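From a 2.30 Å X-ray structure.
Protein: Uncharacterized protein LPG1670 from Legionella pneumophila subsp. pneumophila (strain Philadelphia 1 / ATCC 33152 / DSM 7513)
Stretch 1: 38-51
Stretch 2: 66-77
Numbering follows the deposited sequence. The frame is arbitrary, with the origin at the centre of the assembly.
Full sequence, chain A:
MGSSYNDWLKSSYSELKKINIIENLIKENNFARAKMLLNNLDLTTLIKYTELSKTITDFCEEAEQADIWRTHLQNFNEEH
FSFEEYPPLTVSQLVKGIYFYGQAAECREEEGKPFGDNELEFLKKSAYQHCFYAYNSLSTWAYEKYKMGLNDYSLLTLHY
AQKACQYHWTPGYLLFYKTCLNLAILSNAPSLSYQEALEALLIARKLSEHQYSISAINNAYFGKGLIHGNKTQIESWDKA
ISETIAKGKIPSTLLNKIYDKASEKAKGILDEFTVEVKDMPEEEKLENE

Stretch 1, residues 38-51: LNNLDLTTLIKYTE
Stretch 2 66-77: ADIWRTHLQNFN

Stretch 1 opens with the last part of a helix that begins earlier in the chain, turns through Leu41 and Asp42, whose extended torsions (phi/psi -73/150° and -71/156°) break the helical path, and enters a second helix at Leu43 that runs through Glu51. Stretch 2 is mostly helical, and Asn77 has phi/psi -69/139°. The axes of helices 43-51 and 66-76 run roughly antiparallel, at 143° between their N-to-C directions, and approach to 11.9 Å, a wide spacing filled by large side chains. The register is set by the CA atoms of Asn39 and Ile68, 6.2 Å apart, and of Leu43 and His72, 7.0 Å apart.

Asp42 (chi1 50°, p) caps the second helix: its OD1 accepts from Thr45 OG1 at 2.8 Å, and its OD2 accepts weakly from Thr45 N at 3.5 Å. One turn from the cap, backbone Leu46 N donates to Asp42 O at 2.9 Å.

No direct hydrogen bond joins the stretches; packing dominates, and 518 Å² is buried in total, with Leu46, Ile68 and Trp69 among the buried residues. Leu43 (chi1 t, chi2 p) and Leu46 (t, p) both point toward stretch 2. Leu43 CD1 lies over a face of the His72 imidazole, 3.9 Å from its centroid and 14° off the normal, while Leu43 CD2 reaches Phe76 CZ at 3.6 Å. Leu46 CD2 covers one face of Trp69, 4.2 Å from the centroid of the six-membered ring, and also meets Ile68 CG2 at 3.9 Å. The two methyls of Leu43 thus reach different rings, whereas the single methyl CD2 of Leu46 meets Ile68, Trp69 and His72, lying 3.6 Å from His72 NE2.

Trp69 (chi1 m, chi2 105°) leaves its backbone sideways, but its ring extends to stretch 1. At the ring edge, Ile47 CG1 lies 4.2 Å from Trp69 CZ3 and Thr50 CG2 4.2 Å from Trp69 CH2. Thr50 (chi1 p) suits this buried place because Thr50 OG1 donates to Ile47 O at 2.6 Å, leaving its methyl to pack. Near the turn, Ile68 (m, t) points toward stretch 1; its CD1 lies 4.3 Å from Leu38 CB, and its CG1 is 3.3 Å from Asn39 OD1.

His72 (chi1 -69°, chi2 -70°) combines apolar packing with a polar link. A water lies 2.6 Å from His72 NE2 and donates to Leu38 O at 2.6 Å and Leu41 O at 2.9 Å, thereby bridging the imidazole to the carbonyls of Leu38, in the first helix, and Leu41, in the turn. Leu41 O also sits at the imidazole edge, 3.7 Å from His72 CE1.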

ATOM      1  N   LEU A  38      -3.491  22.642 -15.235  1.00 37.28           N
ATOM      2  CA  LEU A  38      -3.164  21.329 -14.690  1.00 33.39           C
ATOM      3  C   LEU A  38      -4.401  20.447 -14.575  1.00 34.48           C
ATOM      4  O   LEU A  38      -4.311  19.227 -14.759  1.00 36.67           O
ATOM      5  CB  LEU A  38      -2.488  21.480 -13.327  1.00 35.60           C
ATOM      6  CG  LEU A  38      -1.029  21.946 -13.345  1.00 39.16           C
ATOM      7  CD1 LEU A  38      -0.603  22.428 -11.969  1.00 34.35           C
ATOM      8  CD2 LEU A  38      -0.121  20.826 -13.828  1.00 35.16           C
ATOM      9  N   ASN A  39      -5.560  21.041 -14.281  1.00 34.72           N
ATOM     10  CA  ASN A  39      -6.785  20.258 -14.164  1.00 37.14           C
ATOM     11  C   ASN A  39      -7.290  19.756 -15.511  1.00 38.98           C
ATOM     12  O   ASN A  39      -8.020  18.760 -15.550  1.00 43.22           O
ATOM     13  CB  ASN A  39      -7.875  21.079 -13.476  1.00 37.28           C
ATOM     14  CG  ASN A  39      -7.687  21.154 -11.976  1.00 47.26           C
ATOM     15  OD1 ASN A  39      -7.157  20.232 -11.356  1.00 51.33           O
ATOM     16  ND2 ASN A  39      -8.125  22.258 -11.382  1.00 43.19           N
ATOM     17  N   ASN A  40      -6.925  20.419 -16.610  1.00 33.22           N
ATOM     18  CA  ASN A  40      -7.345  19.954 -17.928  1.00 36.02           C
ATOM     19  C   ASN A  40      -6.581  18.716 -18.375  1.00 34.65           C
ATOM     20  O   ASN A  40      -7.042  18.015 -19.281  1.00 43.75           O
ATOM     21  CB  ASN A  40      -7.168  21.065 -18.965  1.00 34.30           C
ATOM     22  CG  ASN A  40      -8.054  22.260 -18.695  1.00 34.77           C
ATOM     23  OD1 ASN A  40      -9.129  22.130 -18.113  1.00 38.57           O
ATOM     24  ND2 ASN A  40      -7.606  23.438 -19.117  1.00 36.37           N
ATOM     25  N   LEU A  41      -5.437  18.432 -17.762  1.00 34.53           N
ATOM     26  CA  LEU A  41      -4.596  17.334 -18.211  1.00 39.37           C
ATOM     27  C   LEU A  41      -5.203  15.987 -17.841  1.00 35.75           C
ATOM     28  O   LEU A  41      -5.917  15.850 -16.845  1.00 37.17           O
ATOM     29  CB  LEU A  41      -3.200  17.445 -17.598  1.00 33.58           C
ATOM     30  CG  LEU A  41      -2.345  18.651 -17.979  1.00 41.52           C
ATOM     31  CD1 LEU A  41      -1.036  18.621 -17.207  1.00 31.87           C
ATOM     32  CD2 LEU A  41      -2.088  18.668 -19.475  1.00 38.23           C
ATOM     33  N   ASP A  42      -4.911  14.985 -18.665  1.00 35.83           N
ATOM     34  CA  ASP A  42      -5.172  13.612 -18.272  1.00 35.94           C
ATOM     35  C   ASP A  42      -4.189  13.195 -17.183  1.00 34.31           C
ATOM     36  O   ASP A  42      -3.099  13.757 -17.045  1.00 31.23           O
ATOM     37  CB  ASP A  42      -5.066  12.677 -19.476  1.00 35.83           C
ATOM     38  CG  ASP A  42      -3.782  12.879 -20.258  1.00 46.38           C
ATOM     39  OD1 ASP A  42      -3.452  14.042 -20.574  1.00 48.15           O
ATOM     40  OD2 ASP A  42      -3.096  11.876 -20.545  1.00 55.76           O
ATOM     41  N   LEU A  43      -4.592  12.192 -16.400  1.00 30.04           N
ATOM     42  CA  LEU A  43      -3.772  11.773 -15.269  1.00 31.60           C
ATOM     43  C   LEU A  43      -2.391  11.307 -15.715  1.00 39.38           C
ATOM     44  O   LEU A  43      -1.406  11.521 -14.999  1.00 50.24           O
ATOM     45  CB  LEU A  43      -4.484  10.671 -14.479  1.00 30.44           C
ATOM     46  CG  LEU A  43      -3.818  10.235 -13.173  1.00 33.53           C
ATOM     47  CD1 LEU A  43      -3.498  11.439 -12.302  1.00 34.54           C
ATOM     48  CD2 LEU A  43      -4.709   9.258 -12.424  1.00 27.86           C
ATOM     49  N   THR A  44      -2.294  10.680 -16.890  1.00 36.29           N
ATOM     50  CA  THR A  44      -0.995  10.234 -17.386  1.00 42.43           C
ATOM     51  C   THR A  44      -0.056  11.415 -17.595  1.00 37.47           C
ATOM     52  O   THR A  44       1.108  11.380 -17.181  1.00 38.92           O
ATOM     53  CB  THR A  44      -1.164   9.450 -18.688  1.00 43.81           C
ATOM     54  OG1 THR A  44      -1.955   8.279 -18.448  1.00 52.24           O
ATOM     55  CG2 THR A  44       0.198   9.035 -19.235  1.00 33.62           C
ATOM     56  N   THR A  45      -0.553  12.480 -18.228  1.00 33.23           N
ATOM     57  CA  THR A  45       0.293  13.636 -18.501  1.00 32.97           C
ATOM     58  C   THR A  45       0.581  14.425 -17.229  1.00 36.95           C
ATOM     59  O   THR A  45       1.699  14.923 -17.043  1.00 38.37           O
ATOM     60  CB  THR A  45      -0.369  14.526 -19.551  1.00 42.30           C
ATOM     61  OG1 THR A  45      -0.707  13.738 -20.699  1.00 42.05           O
ATOM     62  CG2 THR A  45       0.571  15.644 -19.975  1.00 40.68           C
ATOM     63  N   LEU A  46      -0.411  14.545 -16.342  1.00 29.50           N
ATOM     64  CA  LEU A  46      -0.202  15.249 -15.079  1.00 32.17           C
ATOM     65  C   LEU A  46       0.910  14.599 -14.267  1.00 37.92           C
ATOM     66  O   LEU A  46       1.827  15.278 -13.788  1.00 36.02           O
ATOM     67  CB  LEU A  46      -1.502  15.284 -14.275  1.00 32.50           C
ATOM     68  CG  LEU A  46      -1.386  15.774 -12.826  1.00 38.51           C
ATOM     69  CD1 LEU A  46      -0.950  17.232 -12.770  1.00 31.52           C
ATOM     70  CD2 LEU A  46      -2.695  15.574 -12.075  1.00 36.87           C
ATOM     71  N   ILE A  47       0.846  13.275 -14.101  1.00 33.70           N
ATOM     72  CA  ILE A  47       1.876  12.569 -13.345  1.00 38.54           C
ATOM     73  C   ILE A  47       3.228  12.703 -14.034  1.00 41.35           C
ATOM     74  O   ILE A  47       4.259  12.906 -13.381  1.00 46.90           O
ATOM     75  CB  ILE A  47       1.475  11.094 -13.154  1.00 32.66           C
ATOM     76  CG1 ILE A  47       0.236  10.997 -12.263  1.00 35.04           C
ATOM     77  CG2 ILE A  47       2.628  10.296 -12.569  1.00 29.54           C
ATOM     78  CD1 ILE A  47      -0.235   9.584 -12.029  1.00 34.72           C
ATOM     79  N   LYS A  48       3.241  12.606 -15.364  1.00 31.31           N
ATOM     80  CA  LYS A  48       4.490  12.737 -16.104  1.00 38.56           C
ATOM     81  C   LYS A  48       5.101  14.124 -15.939  1.00 44.80           C
ATOM     82  O   LYS A  48       6.331  14.260 -15.933  1.00 51.18           O
ATOM     83  CB  LYS A  48       4.248  12.420 -17.578  1.00 44.99           C
ATOM     84  CG  LYS A  48       5.490  12.445 -18.445  1.00 56.06           C
ATOM     85  CD  LYS A  48       5.241  11.701 -19.744  1.00 75.99           C
ATOM     86  CE  LYS A  48       6.214  12.139 -20.815  1.00 87.13           C
ATOM     87  NZ  LYS A  48       6.037  13.587 -21.110  1.00 95.78           N
ATOM     88  N   TYR A  49       4.270  15.158 -15.795  1.00 49.91           N
ATOM     89  CA  TYR A  49       4.807  16.500 -15.581  1.00 39.79           C
ATOM     90  C   TYR A  49       5.443  16.629 -14.202  1.00 38.86           C
ATOM     91  O   TYR A  49       6.486  17.277 -14.055  1.00 41.96           O
ATOM     92  CB  TYR A  49       3.712  17.552 -15.763  1.00 38.59           C
ATOM     93  CG  TYR A  49       3.391  17.885 -17.205  1.00 34.52           C
ATOM     94  CD1 TYR A  49       3.896  17.119 -18.248  1.00 37.22           C
ATOM     95  CD2 TYR A  49       2.590  18.974 -17.520  1.00 32.41           C
ATOM     96  CE1 TYR A  49       3.602  17.424 -19.568  1.00 36.98           C
ATOM     97  CE2 TYR A  49       2.293  19.289 -18.834  1.00 40.37           C
ATOM     98  CZ  TYR A  49       2.800  18.511 -19.853  1.00 44.33           C
ATOM     99  OH  TYR A  49       2.505  18.823 -21.160  1.00 47.29           O
ATOM    100  N   THR A  50       4.831  16.022 -13.181  1.00 37.50           N
ATOM    101  CA  THR A  50       5.401  16.091 -11.839  1.00 39.84           C
ATOM    102  C   THR A  50       6.738  15.366 -11.757  1.00 47.11           C
ATOM    103  O   THR A  50       7.572  15.701 -10.909  1.00 51.81           O
ATOM    104  CB  THR A  50       4.424  15.511 -10.812  1.00 38.32           C
ATOM    105  OG1 THR A  50       4.211  14.119 -11.079  1.00 42.62           O
ATOM    106  CG2 THR A  50       3.093  16.245 -10.864  1.00 37.43           C
ATOM    107  N   GLU A  51       6.964  14.378 -12.625  1.00 41.32           N
ATOM    108  CA  GLU A  51       8.235  13.661 -12.613  1.00 50.80           C
ATOM    109  C   GLU A  51       9.327  14.419 -13.354  1.00 50.54           C
ATOM    110  O   GLU A  51      10.505  14.302 -12.999  1.00 57.38           O
ATOM    111  CB  GLU A  51       8.061  12.269 -13.223  1.00 37.52           C
ATOM    112  CG  GLU A  51       7.130  11.358 -12.440  1.00 48.47           C
ATOM    113  CD  GLU A  51       6.991   9.984 -13.067  1.00 55.11           C
ATOM    114  OE1 GLU A  51       7.436   9.807 -14.221  1.00 59.12           O
ATOM    115  OE2 GLU A  51       6.439   9.080 -12.406  1.00 53.92           O
ATOM    116  N   ALA A  66      -4.467  19.897  -3.459  1.00 39.85           N
ATOM    117  CA  ALA A  66      -4.946  18.543  -3.211  1.00 43.54           C
ATOM    118  C   ALA A  66      -6.239  18.238  -3.956  1.00 43.79           C
ATOM    119  O   ALA A  66      -6.518  17.065  -4.236  1.00 39.32           O
ATOM    120  CB  ALA A  66      -5.143  18.328  -1.708  1.00 36.25           C
ATOM    121  N   ASP A  67      -7.040  19.257  -4.278  1.00 42.36           N
ATOM    122  CA  ASP A  67      -8.264  19.021  -5.036  1.00 44.27           C
ATOM    123  C   ASP A  67      -7.978  18.555  -6.456  1.00 42.84           C
ATOM    124  O   ASP A  67      -8.841  17.918  -7.073  1.00 39.81           O
ATOM    125  CB  ASP A  67      -9.117  20.286  -5.068  1.00 47.32           C
ATOM    126  CG  ASP A  67      -8.426  21.430  -5.777  1.00 68.99           C
ATOM    127  OD1 ASP A  67      -7.585  22.095  -5.140  1.00 73.99           O
ATOM    128  OD2 ASP A  67      -8.723  21.660  -6.969  1.00 80.79           O
ATOM    129  N   ILE A  68      -6.797  18.872  -6.990  1.00 42.84           N
ATOM    130  CA  ILE A  68      -6.410  18.355  -8.298  1.00 42.25           C
ATOM    131  C   ILE A  68      -6.377  16.834  -8.273  1.00 41.39           C
ATOM    132  O   ILE A  68      -6.855  16.169  -9.201  1.00 43.58           O
ATOM    133  CB  ILE A  68      -5.051  18.940  -8.723  1.00 45.56           C
ATOM    134  CG1 ILE A  68      -5.125  20.465  -8.822  1.00 52.53           C
ATOM    135  CG2 ILE A  68      -4.594  18.328 -10.042  1.00 40.52           C
ATOM    136  CD1 ILE A  68      -3.814  21.115  -9.215  1.00 44.47           C
ATOM    137  N   TRP A  69      -5.834  16.259  -7.199  1.00 35.41           N
ATOM    138  CA  TRP A  69      -5.730  14.809  -7.092  1.00 31.06           C
ATOM    139  C   TRP A  69      -7.062  14.172  -6.715  1.00 36.50           C
ATOM    140  O   TRP A  69      -7.373  13.070  -7.178  1.00 41.68           O
ATOM    141  CB  TRP A  69      -4.648  14.440  -6.076  1.00 29.39           C
ATOM    142  CG  TRP A  69      -3.309  15.038  -6.399  1.00 34.81           C
ATOM    143  CD1 TRP A  69      -2.713  16.097  -5.778  1.00 38.16           C
ATOM    144  CD2 TRP A  69      -2.408  14.618  -7.430  1.00 33.98           C
ATOM    145  NE1 TRP A  69      -1.492  16.357  -6.354  1.00 37.41           N
ATOM    146  CE2 TRP A  69      -1.283  15.465  -7.372  1.00 33.93           C
ATOM    147  CE3 TRP A  69      -2.442  13.607  -8.396  1.00 34.76           C
ATOM    148  CZ2 TRP A  69      -0.202  15.331  -8.241  1.00 42.58           C
ATOM    149  CZ3 TRP A  69      -1.368  13.477  -9.257  1.00 29.64           C
ATOM    150  CH2 TRP A  69      -0.264  14.334  -9.175  1.00 38.07           C
ATOM    151  N   ARG A  70      -7.858  14.844  -5.875  1.00 41.32           N
ATOM    152  CA  ARG A  70      -9.143  14.281  -5.472  1.00 37.97           C
ATOM    153  C   ARG A  70     -10.087  14.138  -6.655  1.00 42.80           C
ATOM    154  O   ARG A  70     -10.883  13.193  -6.701  1.00 49.32           O
ATOM    155  CB  ARG A  70      -9.787  15.141  -4.386  1.00 38.04           C
ATOM    156  CG  ARG A  70      -9.085  15.059  -3.049  1.00 54.22           C
ATOM    157  CD  ARG A  70      -9.958  15.582  -1.924  1.00 40.02           C
ATOM    158  NE  ARG A  70      -9.271  15.466  -0.643  1.00 50.35           N
ATOM    159  CZ  ARG A  70      -8.448  16.388  -0.156  1.00 61.35           C
ATOM    160  NH1 ARG A  70      -8.218  17.497  -0.843  1.00 61.15           N
ATOM    161  NH2 ARG A  70      -7.858  16.203   1.017  1.00 68.78           N
ATOM    162  N   THR A  71     -10.018  15.063  -7.615  1.00 34.70           N
ATOM    163  CA  THR A  71     -10.809  14.923  -8.831  1.00 39.68           C
ATOM    164  C   THR A  71     -10.448  13.643  -9.572  1.00 38.40           C
ATOM    165  O   THR A  71     -11.332  12.906 -10.025  1.00 47.70           O
ATOM    166  CB  THR A  71     -10.608  16.143  -9.731  1.00 42.76           C
ATOM    167  OG1 THR A  71     -11.071  17.319  -9.053  1.00 48.37           O
ATOM    168  CG2 THR A  71     -11.374  15.980 -11.037  1.00 33.55           C
ATOM    169  N   HIS A  72      -9.150  13.352  -9.691  1.00 39.64           N
ATOM    170  CA  HIS A  72      -8.730  12.106 -10.323  1.00 39.24           C
ATOM    171  C   HIS A  72      -9.078  10.901  -9.459  1.00 34.30           C
ATOM    172  O   HIS A  72      -9.439   9.841  -9.982  1.00 39.51           O
ATOM    173  CB  HIS A  72      -7.231  12.144 -10.617  1.00 34.39           C
ATOM    174  CG  HIS A  72      -6.852  13.112 -11.692  1.00 39.77           C
ATOM    175  ND1 HIS A  72      -7.179  12.917 -13.017  1.00 40.00           N
ATOM    176  CD2 HIS A  72      -6.171  14.282 -11.642  1.00 34.35           C
ATOM    177  CE1 HIS A  72      -6.718  13.926 -13.735  1.00 38.12           C
ATOM    178  NE2 HIS A  72      -6.102  14.768 -12.924  1.00 37.09           N
ATOM    179  N   LEU A  73      -8.973  11.042  -8.134  1.00 40.79           N
ATOM    180  CA  LEU A  73      -9.351   9.946  -7.247  1.00 46.44           C
ATOM    181  C   LEU A  73     -10.830   9.614  -7.387  1.00 49.64           C
ATOM    182  O   LEU A  73     -11.211   8.437  -7.411  1.00 47.63           O
ATOM    183  CB  LEU A  73      -9.020  10.300  -5.797  1.00 39.70           C
ATOM    184  CG  LEU A  73      -9.370   9.233  -4.756  1.00 34.59           C
ATOM    185  CD1 LEU A  73      -8.504   7.996  -4.947  1.00 25.78           C
ATOM    186  CD2 LEU A  73      -9.223   9.780  -3.347  1.00 33.15           C
ATOM    187  N   GLN A  74     -11.678  10.639  -7.483  1.00 45.38           N
ATOM    188  CA  GLN A  74     -13.110  10.411  -7.635  1.00 50.41           C
ATOM    189  C   GLN A  74     -13.466   9.847  -9.004  1.00 54.44           C
ATOM    190  O   GLN A  74     -14.550   9.276  -9.160  1.00 57.60           O
ATOM    191  CB  GLN A  74     -13.872  11.711  -7.375  1.00 42.22           C
ATOM    192  CG  GLN A  74     -13.837  12.149  -5.916  1.00 59.21           C
ATOM    193  CD  GLN A  74     -14.317  13.572  -5.714  1.00 73.14           C
ATOM    194  OE1 GLN A  74     -14.333  14.375  -6.647  1.00 81.29           O
ATOM    195  NE2 GLN A  74     -14.711  13.894  -4.486  1.00 67.74           N
ATOM    196  N   ASN A  75     -12.581   9.985  -9.993  1.00 55.41           N
ATOM    197  CA  ASN A  75     -12.821   9.353 -11.286  1.00 59.59           C
ATOM    198  C   ASN A  75     -12.591   7.848 -11.228  1.00 59.30           C
ATOM    199  O   ASN A  75     -13.163   7.106 -12.036  1.00 65.35           O
ATOM    200  CB  ASN A  75     -11.933   9.983 -12.359  1.00 63.72           C
ATOM    201  CG  ASN A  75     -12.436  11.342 -12.807  1.00 69.78           C
ATOM    202  OD1 ASN A  75     -11.689  12.321 -12.823  1.00 70.54           O
ATOM    203  ND2 ASN A  75     -13.709  11.408 -13.175  1.00 74.66           N
ATOM    204  N   PHE A  76     -11.761   7.380 -10.292  1.00 56.34           N
ATOM    205  CA  PHE A  76     -11.560   5.945 -10.129  1.00 53.24           C
ATOM    206  C   PHE A  76     -12.745   5.268  -9.454  1.00 62.92           C
ATOM    207  O   PHE A  76     -12.884   4.044  -9.557  1.00 65.10           O
ATOM    208  CB  PHE A  76     -10.291   5.668  -9.318  1.00 53.65           C
ATOM    209  CG  PHE A  76      -9.018   5.906 -10.077  1.00 49.94           C
ATOM    210  CD1 PHE A  76      -8.703   5.140 -11.186  1.00 51.46           C
ATOM    211  CD2 PHE A  76      -8.124   6.882  -9.667  1.00 44.13           C
ATOM    212  CE1 PHE A  76      -7.529   5.352 -11.884  1.00 55.36           C
ATOM    213  CE2 PHE A  76      -6.948   7.099 -10.359  1.00 42.53           C
ATOM    214  CZ  PHE A  76      -6.650   6.333 -11.468  1.00 49.87           C
ATOM    215  N   ASN A  77     -13.594   6.029  -8.769  1.00 66.85           N
ATOM    216  CA  ASN A  77     -14.701   5.438  -8.033  1.00 69.96           C
ATOM    217  C   ASN A  77     -15.738   4.855  -8.983  1.00 78.83           C
ATOM    218  O   ASN A  77     -16.067   5.448 -10.015  1.00 80.94           O
ATOM    219  CB  ASN A  77     -15.348   6.481  -7.122  1.00 61.88           C
ATOM    220  CG  ASN A  77     -14.404   6.980  -6.048  1.00 55.93           C
ATOM    221  OD1 ASN A  77     -13.450   6.294  -5.677  1.00 48.08           O
ATOM    222  ND2 ASN A  77     -14.667   8.178  -5.538  1.00 48.28           N
TER
HETATM  223  O   HOH W   1      -5.427  16.915 -14.213  1.00 35.17           O